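Local coordinates for D-mandelate dehydrogenase (Rhodotorula graminis, PDB 2W2K), which probably catalyses the NAD(P)-linked interconversion of D-mandelate and its 2-keto acid, at residues B[226-237]-B[254-262]; B[215-226]-B[242-253]. All coordinates share one frame; numbering follows the deposited sequence.

In the fold
Followed from the N terminus, the chain enters contact 2 on helix 214-220, turns into strand 223-226, and at Val226, which both contacts share, passes into the loop 226-237 of contact 1. Helix 240-245 then carries it back to contact 2, where strand 250-254 pairs in parallel with strand 223-226, and the following loop, 254-262, closes contact 1 before helix 263-271. The segments alternate, so the contacts cross instead of nesting. Contact 2 pairs two strands inside the seven-stranded parallel sheet and packs together the helices that precede them; contact 1 joins the loops at the strands' C-terminal ends. About 15 Å apart at their centres, they touch where Ile261 of contact 1 packs on Phe243 and Ile252.

Contact 1 of 2, residues B[226-237]-B[254-262]; sequences VSVPYMKLTHHL and NTARGPVIS
The backbones of Val226 and Asn254 form the last parallel bridge of two neighbouring strands (CA to CA 4.9 Å), beyond which the loops separate and meet again where His236 N donates to Pro259 O at 3.0 Å, with a nearly straight N-H...O angle of 165°. Between these two points Val260 packs against the other loop: its CG1 lies 3.7 Å from Val226 CG1, while its CG2 approaches Tyr230 CD1. The Tyr230 ring, carried by a CG anti to the backbone N (chi1 179°), crosses Pro259 at about a right angle, with Pro259 CD over one face and CB 3.4 Å from Tyr230 OH. These are loops at the C-terminal edge of a Rossmann-type sheet, where cofactor is bound: Val228, Thr255 and Ala256 contact NAD(+) in a structure of this protein. A water joins Val226 O to Thr255 OG1. Asn254 shapes its loop through an Asx turn, OD1 accepting from Ala256 N at 3.0 Å, while ND2 donates to Arg257 O from the face opposite Val260 N. With an alanine in its place, Ala256 N would probably lose its side-chain acceptor and Arg257 O one of its two donors, leaving the 255-257 bend less firmly held. The His236 ring is sandwiched: Ser262 CB sits over its centre, 3.8 Å from the centroid in a CH-pi contact, and His235 CE1 covers the other face, while NE2 bonds to Glu284.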
loop_
_atom_site.group_PDB
_atom_site.type_symbol
_atom_site.label_atom_id
_atom_site.label_comp_id
_atom_site.label_asym_id
_atom_site.label_seq_id
_atom_site.Cartn_x
_atom_site.Cartn_y
_atom_site.Cartn_z
ATOM N N VAL B 226 -13.015 -3.819 -8.190
ATOM C CA VAL B 226 -14.435 -4.242 -7.957
ATOM C C VAL B 226 -14.987 -3.648 -6.645
ATOM O O VAL B 226 -14.511 -3.987 -5.556
ATOM C CB VAL B 226 -14.589 -5.817 -7.977
ATOM C CG1 VAL B 226 -16.078 -6.254 -7.813
ATOM C CG2 VAL B 226 -13.979 -6.433 -9.283
ATOM N N SER B 227 -16.019 -2.797 -6.747
ATOM C CA SER B 227 -16.696 -2.193 -5.571
ATOM C C SER B 227 -18.179 -1.901 -5.891
ATOM O O SER B 227 -18.531 -0.778 -6.287
ATOM C CB SER B 227 -15.969 -0.906 -5.117
ATOM O OG SER B 227 -16.500 -0.412 -3.877
ATOM N N VAL B 228 -19.030 -2.919 -5.706
ATOM C CA VAL B 228 -20.476 -2.845 -5.974
ATOM C C VAL B 228 -21.221 -3.602 -4.861
ATOM O O VAL B 228 -20.638 -4.493 -4.214
ATOM C CB VAL B 228 -20.883 -3.500 -7.349
ATOM C CG1 VAL B 228 -20.435 -2.654 -8.541
ATOM C CG2 VAL B 228 -20.367 -4.943 -7.468
ATOM N N PRO B 229 -22.514 -3.283 -4.654
ATOM C CA PRO B 229 -23.333 -4.053 -3.692
ATOM C C PRO B 229 -23.538 -5.494 -4.166
ATOM O O PRO B 229 -23.753 -5.711 -5.372
ATOM C CB PRO B 229 -24.687 -3.309 -3.698
ATOM C CG PRO B 229 -24.425 -1.983 -4.329
ATOM C CD PRO B 229 -23.279 -2.187 -5.285
ATOM N N TYR B 230 -23.476 -6.465 -3.240
ATOM C CA TYR B 230 -23.702 -7.889 -3.569
ATOM C C TYR B 230 -25.204 -8.242 -3.468
ATOM O O TYR B 230 -25.844 -8.010 -2.429
ATOM C CB TYR B 230 -22.855 -8.829 -2.674
ATOM C CG TYR B 230 -23.058 -10.308 -2.961
ATOM C CD1 TYR B 230 -22.973 -10.805 -4.250
ATOM C CD2 TYR B 230 -23.322 -11.213 -1.934
ATOM C CE1 TYR B 230 -23.189 -12.184 -4.533
ATOM C CE2 TYR B 230 -23.529 -12.592 -2.197
ATOM C CZ TYR B 230 -23.455 -13.071 -3.495
ATOM O OH TYR B 230 -23.665 -14.430 -3.747
ATOM N N MET B 231 -25.745 -8.777 -4.559
ATOM C CA MET B 231 -27.158 -9.132 -4.680
ATOM C C MET B 231 -27.302 -10.114 -5.848
ATOM O O MET B 231 -26.307 -10.430 -6.514
ATOM C CB MET B 231 -28.019 -7.875 -4.893
ATOM C CG MET B 231 -27.537 -6.965 -6.024
ATOM S SD MET B 231 -28.864 -6.098 -6.882
ATOM C CE MET B 231 -29.833 -7.468 -7.531
ATOM N N LYS B 232 -28.518 -10.608 -6.109
ATOM C CA LYS B 232 -28.683 -11.640 -7.144
ATOM C C LYS B 232 -28.029 -11.235 -8.477
ATOM O O LYS B 232 -27.325 -12.047 -9.116
ATOM C CB LYS B 232 -30.168 -11.992 -7.349
ATOM C CG LYS B 232 -30.367 -13.236 -8.207
ATOM N N LEU B 233 -28.236 -9.977 -8.868
ATOM C CA LEU B 233 -27.801 -9.482 -10.186
ATOM C C LEU B 233 -26.290 -9.200 -10.276
ATOM O O LEU B 233 -25.762 -9.002 -11.372
ATOM C CB LEU B 233 -28.638 -8.264 -10.624
ATOM C CG LEU B 233 -30.120 -8.496 -11.002
ATOM C CD1 LEU B 233 -30.843 -7.153 -11.240
ATOM C CD2 LEU B 233 -30.258 -9.420 -12.224
ATOM N N THR B 234 -25.594 -9.209 -9.135
ATOM C CA THR B 234 -24.117 -9.113 -9.151
ATOM C C THR B 234 -23.365 -10.430 -8.775
ATOM O O THR B 234 -22.129 -10.428 -8.647
ATOM C CB THR B 234 -23.592 -7.874 -8.328
ATOM O OG1 THR B 234 -23.980 -7.993 -6.955
ATOM C CG2 THR B 234 -24.167 -6.557 -8.895
ATOM N N HIS B 235 -24.094 -11.546 -8.609
ATOM C CA HIS B 235 -23.444 -12.870 -8.446
ATOM C C HIS B 235 -22.698 -13.305 -9.720
ATOM O O HIS B 235 -23.297 -13.371 -10.786
ATOM C CB HIS B 235 -24.462 -13.949 -8.018
ATOM C CG HIS B 235 -23.845 -15.291 -7.730
ATOM N ND1 HIS B 235 -23.748 -16.284 -8.683
ATOM C CD2 HIS B 235 -23.308 -15.809 -6.594
ATOM C CE1 HIS B 235 -23.166 -17.346 -8.155
ATOM N NE2 HIS B 235 -22.895 -17.088 -6.888
ATOM N N HIS B 236 -21.397 -13.597 -9.609
ATOM C CA HIS B 236 -20.562 -13.889 -10.773
ATOM C C HIS B 236 -20.634 -12.784 -11.868
ATOM O O HIS B 236 -20.574 -13.089 -13.082
ATOM C CB HIS B 236 -20.880 -15.295 -11.349
ATOM C CG HIS B 236 -20.406 -16.443 -10.496
ATOM N ND1 HIS B 236 -20.487 -17.757 -10.917
ATOM C CD2 HIS B 236 -19.851 -16.481 -9.257
ATOM C CE1 HIS B 236 -20.007 -18.552 -9.974
ATOM N NE2 HIS B 236 -19.608 -17.802 -8.959
ATOM N N LEU B 237 -20.753 -11.511 -11.441
ATOM C CA LEU B 237 -20.661 -10.353 -12.357
ATOM C C LEU B 237 -19.370 -10.413 -13.181
ATOM O O LEU B 237 -19.387 -10.115 -14.391
ATOM C CB LEU B 237 -20.719 -9.002 -11.586
ATOM C CG LEU B 237 -20.891 -7.692 -12.370
ATOM C CD1 LEU B 237 -22.283 -7.647 -13.040
ATOM C CD2 LEU B 237 -20.650 -6.426 -11.508
ATOM N N ASN B 254 -10.394 -7.098 -5.482
ATOM C CA ASN B 254 -11.793 -7.158 -4.992
ATOM C C ASN B 254 -11.871 -6.839 -3.492
ATOM O O ASN B 254 -11.225 -7.540 -2.676
ATOM C CB ASN B 254 -12.423 -8.545 -5.302
ATOM C CG ASN B 254 -13.942 -8.607 -5.032
ATOM O OD1 ASN B 254 -14.614 -7.582 -4.815
ATOM N ND2 ASN B 254 -14.494 -9.824 -5.087
ATOM N N THR B 255 -12.643 -5.796 -3.140
ATOM C CA THR B 255 -12.940 -5.471 -1.733
ATOM C C THR B 255 -14.448 -5.493 -1.424
ATOM O O THR B 255 -14.862 -5.093 -0.326
ATOM C CB THR B 255 -12.334 -4.108 -1.294
ATOM O OG1 THR B 255 -12.870 -3.042 -2.117
ATOM C CG2 THR B 255 -10.787 -4.141 -1.416
ATOM N N ALA B 256 -15.246 -5.984 -2.381
ATOM C CA ALA B 256 -16.716 -5.999 -2.268
ATOM C C ALA B 256 -17.253 -7.222 -1.492
ATOM O O ALA B 256 -17.179 -7.249 -0.258
ATOM C CB ALA B 256 -17.350 -5.847 -3.679
ATOM N N ARG B 257 -17.798 -8.224 -2.187
ATOM C CA ARG B 257 -18.054 -9.536 -1.570
ATOM C C ARG B 257 -17.444 -10.657 -2.438
ATOM O O ARG B 257 -17.283 -10.502 -3.660
ATOM C CB ARG B 257 -19.566 -9.765 -1.337
ATOM C CG ARG B 257 -20.194 -8.913 -0.208
ATOM C CD ARG B 257 -19.722 -9.335 1.207
ATOM N NE ARG B 257 -19.777 -8.201 2.131
ATOM C CZ ARG B 257 -20.828 -7.870 2.877
ATOM N NH1 ARG B 257 -21.946 -8.591 2.833
ATOM N NH2 ARG B 257 -20.762 -6.809 3.673
ATOM N N GLY B 258 -17.095 -11.779 -1.810
ATOM C CA GLY B 258 -16.392 -12.884 -2.504
ATOM C C GLY B 258 -17.055 -13.398 -3.795
ATOM O O GLY B 258 -16.383 -13.486 -4.830
ATOM N N PRO B 259 -18.362 -13.759 -3.755
ATOM C CA PRO B 259 -18.996 -14.299 -4.973
ATOM C C PRO B 259 -19.213 -13.327 -6.147
ATOM O O PRO B 259 -19.723 -13.761 -7.176
ATOM C CB PRO B 259 -20.354 -14.825 -4.467
ATOM C CG PRO B 259 -20.136 -15.041 -2.959
ATOM C CD PRO B 259 -19.298 -13.813 -2.615
ATOM N N VAL B 260 -18.843 -12.053 -6.008
ATOM C CA VAL B 260 -18.936 -11.120 -7.164
ATOM C C VAL B 260 -18.002 -11.567 -8.326
ATOM O O VAL B 260 -18.328 -11.378 -9.524
ATOM C CB VAL B 260 -18.767 -9.625 -6.759
ATOM C CG1 VAL B 260 -18.805 -8.694 -8.006
ATOM C CG2 VAL B 260 -19.849 -9.210 -5.754
ATOM N N ILE B 261 -16.877 -12.203 -7.959
ATOM C CA ILE B 261 -15.946 -12.824 -8.938
ATOM C C ILE B 261 -16.000 -14.361 -8.884
ATOM O O ILE B 261 -15.878 -14.943 -7.805
ATOM C CB ILE B 261 -14.469 -12.395 -8.701
ATOM C CG1 ILE B 261 -14.332 -10.850 -8.703
ATOM C CG2 ILE B 261 -13.546 -13.026 -9.772
ATOM C CD1 ILE B 261 -12.856 -10.319 -8.498
ATOM N N SER B 262 -16.156 -15.008 -10.045
ATOM C CA SER B 262 -16.152 -16.486 -10.118
ATOM C C SER B 262 -14.731 -17.041 -9.815
ATOM O O SER B 262 -13.776 -16.765 -10.563
ATOM C CB SER B 262 -16.630 -16.948 -11.502
ATOM O OG SER B 262 -16.223 -18.304 -11.730
HETATM O O HOH W 1 -11.931 -2.918 -4.811
HETATM O O HOH W 2 -15.536 -1.976 -1.935
#

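Contact 2 of 2, residues B[215-226]-B[242-253]; sequences EELARRSDCVSV and FFAAMKPGSRIV
A right-handed beta-alpha-beta crossover of the Rossmann-type NAD-binding domain, strand 223-226, helix 240-245 and strand 250-254, is joined here by helix 214-220, which precedes it. The strand segments run parallel, with axes 4.5 Å apart at closest approach and 15° between their directions. Three bonds supply the evidence for the register: Val224 N to Arg251 O, Val253 N to Val224 O (3.0 Å) and Val226 N to Val253 O, all close to straight at the hydrogen. On the face of the sheet bearing Val224 and Ile252, these two side chains lie side by side and point the same way, and Val224 CG2 reaches Met246 CE at 3.7 Å. The same methyl meets the Phe242 ring at its edge, as does Leu217 CD1. Phe242 CG stands anti to the backbone N (chi1 -170°), which brings one ring face under Ala218: CB lies 3.7 Å from the centroid and 12° off the normal, a CH-pi contact. Ala218 CB also touches Ala245 CB and Met246 CG, consistent with a small residue where the two helices meet. Near where the two strands begin, one water bridges Ala218 O, Ser221 O and Lys247 N. Lys247 passes beside Ser221 O to form a long salt bridge, NZ to Asp222 OD1 at 3.7 Å, while Asp222 OD2 accepts from Val165 N. The Arg251 side chain, extended from CG to NE, reaches along to the start of the neighbouring strand: NH1 donates to Asp222 O at 3.1 Å, standing above that carbonyl's plane although the oxygen lies in the guanidinium plane, and a water links NH1 to Asp222 OD1.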
loop_
_atom_site.group_PDB
_atom_site.type_symbol
_atom_site.label_atom_id
_atom_site.label_comp_id
_atom_site.label_asym_id
_atom_site.label_seq_id
_atom_site.Cartn_x
_atom_site.Cartn_y
_atom_site.Cartn_z
ATOM N N GLU B 215 -17.681 -5.306 -20.675
ATOM C CA GLU B 215 -16.622 -5.696 -21.637
ATOM C C GLU B 215 -15.765 -4.512 -22.148
ATOM O O GLU B 215 -14.542 -4.648 -22.294
ATOM C CB GLU B 215 -17.159 -6.609 -22.761
ATOM C CG GLU B 215 -17.247 -8.103 -22.279
ATOM C CD GLU B 215 -17.816 -9.080 -23.323
ATOM O OE1 GLU B 215 -17.184 -9.272 -24.380
ATOM O OE2 GLU B 215 -18.895 -9.664 -23.072
ATOM N N GLU B 216 -16.392 -3.357 -22.383
ATOM C CA GLU B 216 -15.674 -2.107 -22.689
ATOM C C GLU B 216 -14.723 -1.680 -21.549
ATOM O O GLU B 216 -13.549 -1.335 -21.777
ATOM C CB GLU B 216 -16.681 -0.987 -23.003
ATOM C CG GLU B 216 -17.399 -1.207 -24.347
ATOM C CD GLU B 216 -18.545 -0.233 -24.602
ATOM O OE1 GLU B 216 -18.827 0.659 -23.756
ATOM O OE2 GLU B 216 -19.159 -0.356 -25.695
ATOM N N LEU B 217 -15.227 -1.737 -20.322
ATOM C CA LEU B 217 -14.401 -1.442 -19.131
ATOM C C LEU B 217 -13.213 -2.394 -19.027
ATOM O O LEU B 217 -12.074 -1.936 -18.888
ATOM C CB LEU B 217 -15.273 -1.470 -17.850
ATOM C CG LEU B 217 -14.757 -0.957 -16.481
ATOM C CD1 LEU B 217 -13.767 -1.944 -15.819
ATOM C CD2 LEU B 217 -14.202 0.502 -16.521
ATOM N N ALA B 218 -13.461 -3.703 -19.118
ATOM C CA ALA B 218 -12.383 -4.724 -19.075
ATOM C C ALA B 218 -11.243 -4.442 -20.077
ATOM O O ALA B 218 -10.057 -4.476 -19.718
ATOM C CB ALA B 218 -12.980 -6.143 -19.288
ATOM N N ARG B 219 -11.610 -4.132 -21.324
ATOM C CA ARG B 219 -10.629 -3.915 -22.396
ATOM C C ARG B 219 -9.727 -2.695 -22.156
ATOM O O ARG B 219 -8.552 -2.687 -22.584
ATOM C CB ARG B 219 -11.360 -3.783 -23.747
ATOM C CG ARG B 219 -10.428 -3.723 -24.958
ATOM C CD ARG B 219 -11.199 -3.639 -26.290
ATOM N NE ARG B 219 -10.242 -3.424 -27.384
ATOM C CZ ARG B 219 -9.537 -4.380 -28.000
ATOM N NH1 ARG B 219 -9.661 -5.666 -27.676
ATOM N NH2 ARG B 219 -8.686 -4.038 -28.955
ATOM N N ARG B 220 -10.266 -1.668 -21.512
ATOM C CA ARG B 220 -9.545 -0.372 -21.345
ATOM C C ARG B 220 -8.547 -0.379 -20.163
ATOM O O ARG B 220 -7.679 0.510 -20.066
ATOM C CB ARG B 220 -10.535 0.802 -21.179
ATOM C CG ARG B 220 -11.465 1.115 -22.411
ATOM C CD ARG B 220 -10.736 1.817 -23.580
ATOM N NE ARG B 220 -10.257 3.144 -23.186
ATOM C CZ ARG B 220 -11.020 4.238 -23.116
ATOM N NH1 ARG B 220 -12.316 4.211 -23.458
ATOM N NH2 ARG B 220 -10.478 5.381 -22.713
ATOM N N SER B 221 -8.663 -1.368 -19.278
ATOM C CA SER B 221 -8.006 -1.305 -17.942
ATOM C C SER B 221 -6.614 -1.959 -17.837
ATOM O O SER B 221 -6.363 -2.994 -18.454
ATOM C CB SER B 221 -8.932 -1.922 -16.871
ATOM O OG SER B 221 -10.221 -1.308 -16.886
ATOM N N ASP B 222 -5.736 -1.357 -17.032
ATOM C CA ASP B 222 -4.488 -2.005 -16.593
ATOM C C ASP B 222 -4.679 -2.712 -15.238
ATOM O O ASP B 222 -4.103 -3.792 -14.997
ATOM C CB ASP B 222 -3.335 -0.986 -16.534
ATOM C CG ASP B 222 -2.986 -0.413 -17.926
ATOM O OD1 ASP B 222 -2.563 -1.204 -18.805
ATOM O OD2 ASP B 222 -3.132 0.813 -18.124
ATOM N N CYS B 223 -5.500 -2.112 -14.369
ATOM C CA CYS B 223 -5.970 -2.784 -13.140
ATOM C C CYS B 223 -7.474 -2.503 -12.946
ATOM O O CYS B 223 -7.896 -1.335 -12.954
ATOM C CB CYS B 223 -5.184 -2.272 -11.916
ATOM S SG CYS B 223 -5.530 -3.157 -10.320
ATOM N N VAL B 224 -8.265 -3.559 -12.752
ATOM C CA VAL B 224 -9.712 -3.421 -12.429
ATOM C C VAL B 224 -9.941 -3.369 -10.895
ATOM O O VAL B 224 -9.323 -4.156 -10.159
ATOM C CB VAL B 224 -10.542 -4.569 -13.087
ATOM C CG1 VAL B 224 -12.004 -4.603 -12.576
ATOM C CG2 VAL B 224 -10.532 -4.448 -14.632
ATOM N N SER B 225 -10.807 -2.451 -10.424
ATOM C CA SER B 225 -11.206 -2.400 -8.994
ATOM C C SER B 225 -12.699 -2.700 -8.852
ATOM O O SER B 225 -13.545 -1.924 -9.348
ATOM C CB SER B 225 -10.888 -1.035 -8.347
ATOM O OG SER B 225 -11.393 -0.933 -7.008
ATOM N N VAL B 226 -13.015 -3.819 -8.190
ATOM C CA VAL B 226 -14.435 -4.242 -7.957
ATOM C C VAL B 226 -14.987 -3.648 -6.645
ATOM O O VAL B 226 -14.511 -3.987 -5.556
ATOM C CB VAL B 226 -14.589 -5.817 -7.977
ATOM C CG1 VAL B 226 -16.078 -6.254 -7.813
ATOM C CG2 VAL B 226 -13.979 -6.433 -9.283
ATOM N N PHE B 242 -15.705 -11.696 -19.071
ATOM C CA PHE B 242 -15.027 -10.487 -18.595
ATOM C C PHE B 242 -13.510 -10.642 -18.719
ATOM O O PHE B 242 -12.832 -9.735 -19.250
ATOM C CB PHE B 242 -15.396 -10.170 -17.136
ATOM C CG PHE B 242 -14.909 -8.804 -16.661
ATOM C CD1 PHE B 242 -15.746 -7.703 -16.729
ATOM C CD2 PHE B 242 -13.607 -8.633 -16.152
ATOM C CE1 PHE B 242 -15.320 -6.418 -16.310
ATOM C CE2 PHE B 242 -13.168 -7.354 -15.688
ATOM C CZ PHE B 242 -14.032 -6.236 -15.786
ATOM N N PHE B 243 -12.979 -11.767 -18.231
ATOM C CA PHE B 243 -11.535 -12.037 -18.315
ATOM C C PHE B 243 -11.060 -12.166 -19.775
ATOM O O PHE B 243 -9.967 -11.656 -20.132
ATOM C CB PHE B 243 -11.106 -13.253 -17.478
ATOM C CG PHE B 243 -11.259 -13.060 -15.982
ATOM C CD1 PHE B 243 -10.582 -12.012 -15.317
ATOM C CD2 PHE B 243 -12.073 -13.917 -15.232
ATOM C CE1 PHE B 243 -10.725 -11.812 -13.923
ATOM C CE2 PHE B 243 -12.220 -13.733 -13.833
ATOM C CZ PHE B 243 -11.538 -12.685 -13.181
ATOM N N ALA B 244 -11.875 -12.814 -20.620
ATOM C CA ALA B 244 -11.563 -12.865 -22.073
ATOM C C ALA B 244 -11.365 -11.480 -22.691
ATOM O O ALA B 244 -10.492 -11.286 -23.597
ATOM C CB ALA B 244 -12.638 -13.696 -22.862
ATOM N N ALA B 245 -12.143 -10.504 -22.206
ATOM C CA ALA B 245 -12.064 -9.107 -22.699
ATOM C C ALA B 245 -10.874 -8.295 -22.162
ATOM O O ALA B 245 -10.489 -7.303 -22.784
ATOM C CB ALA B 245 -13.408 -8.339 -22.471
ATOM N N MET B 246 -10.264 -8.740 -21.050
ATOM C CA MET B 246 -9.105 -8.029 -20.468
ATOM C C MET B 246 -7.828 -8.118 -21.318
ATOM O O MET B 246 -7.660 -9.046 -22.118
ATOM C CB MET B 246 -8.837 -8.503 -19.017
ATOM C CG MET B 246 -9.975 -8.121 -18.045
ATOM S SD MET B 246 -9.658 -8.584 -16.311
ATOM C CE MET B 246 -8.473 -7.309 -15.815
ATOM N N LYS B 247 -6.922 -7.151 -21.155
ATOM C CA LYS B 247 -5.679 -7.202 -21.931
ATOM C C LYS B 247 -4.678 -8.202 -21.332
ATOM O O LYS B 247 -4.709 -8.455 -20.124
ATOM C CB LYS B 247 -5.072 -5.811 -22.137
ATOM C CG LYS B 247 -4.555 -5.126 -20.949
ATOM C CD LYS B 247 -4.117 -3.677 -21.300
ATOM C CE LYS B 247 -5.321 -2.762 -21.336
ATOM N NZ LYS B 247 -4.971 -1.378 -21.658
ATOM N N PRO B 248 -3.811 -8.794 -22.175
ATOM C CA PRO B 248 -2.773 -9.715 -21.666
ATOM C C PRO B 248 -1.873 -9.041 -20.634
ATOM O O PRO B 248 -1.435 -7.906 -20.847
ATOM C CB PRO B 248 -1.968 -10.062 -22.933
ATOM C CG PRO B 248 -2.997 -9.880 -24.070
ATOM C CD PRO B 248 -3.736 -8.645 -23.649
ATOM N N GLY B 249 -1.607 -9.735 -19.528
ATOM C CA GLY B 249 -0.739 -9.196 -18.462
ATOM C C GLY B 249 -1.375 -8.163 -17.532
ATOM O O GLY B 249 -0.658 -7.379 -16.873
ATOM N N SER B 250 -2.708 -8.144 -17.483
ATOM C CA SER B 250 -3.462 -7.189 -16.624
ATOM C C SER B 250 -3.664 -7.728 -15.178
ATOM O O SER B 250 -3.147 -8.820 -14.813
ATOM C CB SER B 250 -4.794 -6.834 -17.296
ATOM O OG SER B 250 -5.505 -8.020 -17.639
ATOM N N ARG B 251 -4.418 -6.972 -14.369
ATOM C CA ARG B 251 -4.475 -7.134 -12.903
ATOM C C ARG B 251 -5.906 -6.872 -12.407
ATOM O O ARG B 251 -6.641 -6.081 -13.045
ATOM C CB ARG B 251 -3.502 -6.142 -12.214
ATOM C CG ARG B 251 -2.052 -6.210 -12.739
ATOM C CD ARG B 251 -1.260 -4.947 -12.401
ATOM N NE ARG B 251 -0.020 -4.876 -13.172
ATOM C CZ ARG B 251 0.068 -4.448 -14.440
ATOM N NH1 ARG B 251 -1.021 -4.070 -15.139
ATOM N NH2 ARG B 251 1.257 -4.403 -15.019
ATOM N N ILE B 252 -6.307 -7.524 -11.295
ATOM C CA ILE B 252 -7.639 -7.245 -10.679
ATOM C C ILE B 252 -7.616 -7.304 -9.139
ATOM O O ILE B 252 -6.866 -8.117 -8.563
ATOM C CB ILE B 252 -8.746 -8.178 -11.246
ATOM C CG1 ILE B 252 -10.152 -7.746 -10.762
ATOM C CG2 ILE B 252 -8.454 -9.653 -10.924
ATOM C CD1 ILE B 252 -11.281 -8.404 -11.603
ATOM N N VAL B 253 -8.386 -6.422 -8.486
ATOM C CA VAL B 253 -8.565 -6.460 -7.003
ATOM C C VAL B 253 -10.066 -6.461 -6.612
ATOM O O VAL B 253 -10.909 -5.887 -7.332
ATOM C CB VAL B 253 -7.796 -5.306 -6.247
ATOM C CG1 VAL B 253 -6.296 -5.245 -6.672
ATOM C CG2 VAL B 253 -8.467 -3.971 -6.418
HETATM O O HOH W 3 -7.591 -5.349 -18.941
HETATM O O HOH W 4 -11.079 -7.191 -25.680
HETATM O O HOH W 5 -1.431 -3.649 -17.924
#